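PDB 4LK4: VESB protease from Vibrio cholerae, which probably acts as a secreted serine endopeptidase of the trypsin-like S1 family, its protease domain followed by an Ig-like domain. Local coordinates for residues A[244-249]-A[333-338]. The protein carries 1 engineered substitution. Numbering follows the deposited sequence.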
loop_
_atom_site.group_PDB
_atom_site.type_symbol
_atom_site.label_atom_id
_atom_site.label_comp_id
_atom_site.label_asym_id
_atom_site.label_seq_id
_atom_site.Cartn_x
_atom_site.Cartn_y
_atom_site.Cartn_z
ATOM N N HIS A 244 -1.168 -7.515 -5.724
ATOM C CA HIS A 244 -2.198 -7.107 -4.777
ATOM C C HIS A 244 -3.295 -6.223 -5.367
ATOM O O HIS A 244 -4.080 -5.651 -4.628
ATOM C CB HIS A 244 -1.551 -6.487 -3.554
ATOM C CG HIS A 244 -0.739 -7.464 -2.772
ATOM N ND1 HIS A 244 0.598 -7.690 -3.028
ATOM C CD2 HIS A 244 -1.080 -8.313 -1.767
ATOM C CE1 HIS A 244 1.043 -8.651 -2.232
ATOM N NE2 HIS A 244 0.049 -9.037 -1.449
ATOM N N THR A 245 -3.380 -6.149 -6.696
ATOM C CA THR A 245 -4.477 -5.448 -7.378
ATOM C C THR A 245 -5.067 -6.384 -8.423
ATOM O O THR A 245 -5.449 -5.974 -9.522
ATOM C CB THR A 245 -3.956 -4.183 -8.072
ATOM O OG1 THR A 245 -2.889 -4.532 -8.972
ATOM C CG2 THR A 245 -3.457 -3.139 -7.044
ATOM N N ASN A 246 -5.146 -7.663 -8.056
ATOM C CA ASN A 246 -5.395 -8.756 -8.983
ATOM C C ASN A 246 -6.791 -9.373 -8.797
ATOM O O ASN A 246 -7.047 -10.510 -9.202
ATOM C CB ASN A 246 -4.300 -9.795 -8.744
ATOM C CG ASN A 246 -3.967 -10.608 -9.977
ATOM O OD1 ASN A 246 -4.474 -10.362 -11.069
ATOM N ND2 ASN A 246 -3.129 -11.621 -9.790
ATOM N N GLN A 247 -7.695 -8.638 -8.160
ATOM C CA GLN A 247 -9.101 -9.077 -8.007
ATOM C C GLN A 247 -9.287 -10.399 -7.255
ATOM O O GLN A 247 -10.277 -11.126 -7.445
ATOM C CB GLN A 247 -9.809 -9.108 -9.360
ATOM C CG GLN A 247 -9.713 -7.789 -10.117
ATOM C CD GLN A 247 -10.341 -7.887 -11.489
ATOM O OE1 GLN A 247 -11.475 -7.460 -11.691
ATOM N NE2 GLN A 247 -9.614 -8.483 -12.439
ATOM N N LEU A 248 -8.323 -10.683 -6.387
ATOM C CA LEU A 248 -8.433 -11.730 -5.387
ATOM C C LEU A 248 -8.405 -10.991 -4.059
ATOM O O LEU A 248 -7.363 -10.493 -3.643
ATOM C CB LEU A 248 -7.254 -12.705 -5.495
ATOM C CG LEU A 248 -7.137 -13.792 -4.423
ATOM C CD1 LEU A 248 -8.451 -14.553 -4.325
ATOM C CD2 LEU A 248 -5.973 -14.749 -4.688
ATOM N N SER A 249 -9.562 -10.898 -3.421
ATOM C CA SER A 249 -9.692 -10.193 -2.159
ATOM C C SER A 249 -9.621 -11.138 -0.966
ATOM O O SER A 249 -10.386 -12.109 -0.860
ATOM C CB SER A 249 -11.007 -9.440 -2.103
ATOM O OG SER A 249 -11.157 -8.816 -0.848
ATOM N N PHE A 333 -3.879 -20.192 -6.811
ATOM C CA PHE A 333 -5.021 -20.479 -7.666
ATOM C C PHE A 333 -4.622 -20.369 -9.100
ATOM O O PHE A 333 -3.827 -19.513 -9.443
ATOM C CB PHE A 333 -6.147 -19.500 -7.446
ATOM C CG PHE A 333 -6.584 -19.395 -6.025
ATOM C CD1 PHE A 333 -5.929 -18.540 -5.149
ATOM C CD2 PHE A 333 -7.660 -20.133 -5.565
ATOM C CE1 PHE A 333 -6.340 -18.427 -3.836
ATOM C CE2 PHE A 333 -8.077 -20.023 -4.248
ATOM C CZ PHE A 333 -7.416 -19.162 -3.384
ATOM N N SER A 334 -5.172 -21.260 -9.920
ATOM C CA SER A 334 -4.997 -21.231 -11.356
ATOM C C SER A 334 -6.189 -20.513 -11.924
ATOM O O SER A 334 -7.287 -20.624 -11.377
ATOM C CB SER A 334 -4.999 -22.647 -11.915
ATOM O OG SER A 334 -4.071 -23.426 -11.231
ATOM N N TYR A 335 -5.992 -19.812 -13.029
ATOM C CA TYR A 335 -7.118 -19.255 -13.750
ATOM C C TYR A 335 -6.726 -19.086 -15.209
ATOM O O TYR A 335 -5.546 -19.171 -15.534
ATOM C CB TYR A 335 -7.575 -17.934 -13.105
ATOM C CG TYR A 335 -6.703 -16.722 -13.373
ATOM C CD1 TYR A 335 -5.357 -16.697 -12.981
ATOM C CD2 TYR A 335 -7.231 -15.581 -13.997
ATOM C CE1 TYR A 335 -4.557 -15.582 -13.216
ATOM C CE2 TYR A 335 -6.435 -14.469 -14.240
ATOM C CZ TYR A 335 -5.103 -14.467 -13.839
ATOM O OH TYR A 335 -4.314 -13.359 -14.061
ATOM N N ALA A 336 -7.704 -18.877 -16.089
ATOM C CA ALA A 336 -7.423 -18.615 -17.506
ATOM C C ALA A 336 -6.149 -17.780 -17.690
ATOM O O ALA A 336 -5.231 -18.168 -18.427
ATOM C CB ALA A 336 -8.600 -17.909 -18.163
ATOM N N GLY A 337 -6.094 -16.651 -16.996
ATOM C CA GLY A 337 -4.985 -15.707 -17.141
ATOM C C GLY A 337 -3.605 -16.172 -16.694
ATOM O O GLY A 337 -2.609 -15.573 -17.083
ATOM N N GLY A 338 -3.535 -17.235 -15.895
ATOM C CA GLY A 338 -2.258 -17.756 -15.377
ATOM C C GLY A 338 -2.438 -18.293 -13.964
ATOM O O GLY A 338 -2.991 -19.389 -13.760
#
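Leu248 and Phe333 make the apolar part of this contact. The methyl CD2 of Leu248 lies 3.8 Å from CE1 of Phe333 and meets CD1 of the same ring equally closely, so one methyl rests obliquely against one ring bond. The CB of Leu248 points toward the other segment, and chi1 of 174°, with CG anti to the backbone N, brings CD2 against the ring; the two side chains cross at roughly a right angle. A branched aliphatic chain and a flat ring suit these buried places: Leu278 touches both, and Ala342 also packs on Leu248.

The polar pair, Asn246 and Tyr335, is looser. Asn246 OD1 and Tyr335 OH stand 4.2 Å apart; both residues are partly exposed, so their polar ends can sit near each other without bonding directly. Lys340 links the two sides: its NZ donates a hydrogen bond to the backbone O of Asn246 and makes a cation-pi contact with Tyr335.

A type I turn from Tyr335 to Gly338 closes the beta hairpin of strands 324-335 and 338-349, with Gly338 N to Tyr335 O at 2.8 Å and Tyr335 N to Gly338 O at 3.1 Å. Gly338 adopts a positive phi (145°) that suits glycine.

The chemistry implies a small, mainly apolar junction between the hairpin and the chain entering the Ig-like domain from helix 238-243, without direct hydrogen bonds between the segments.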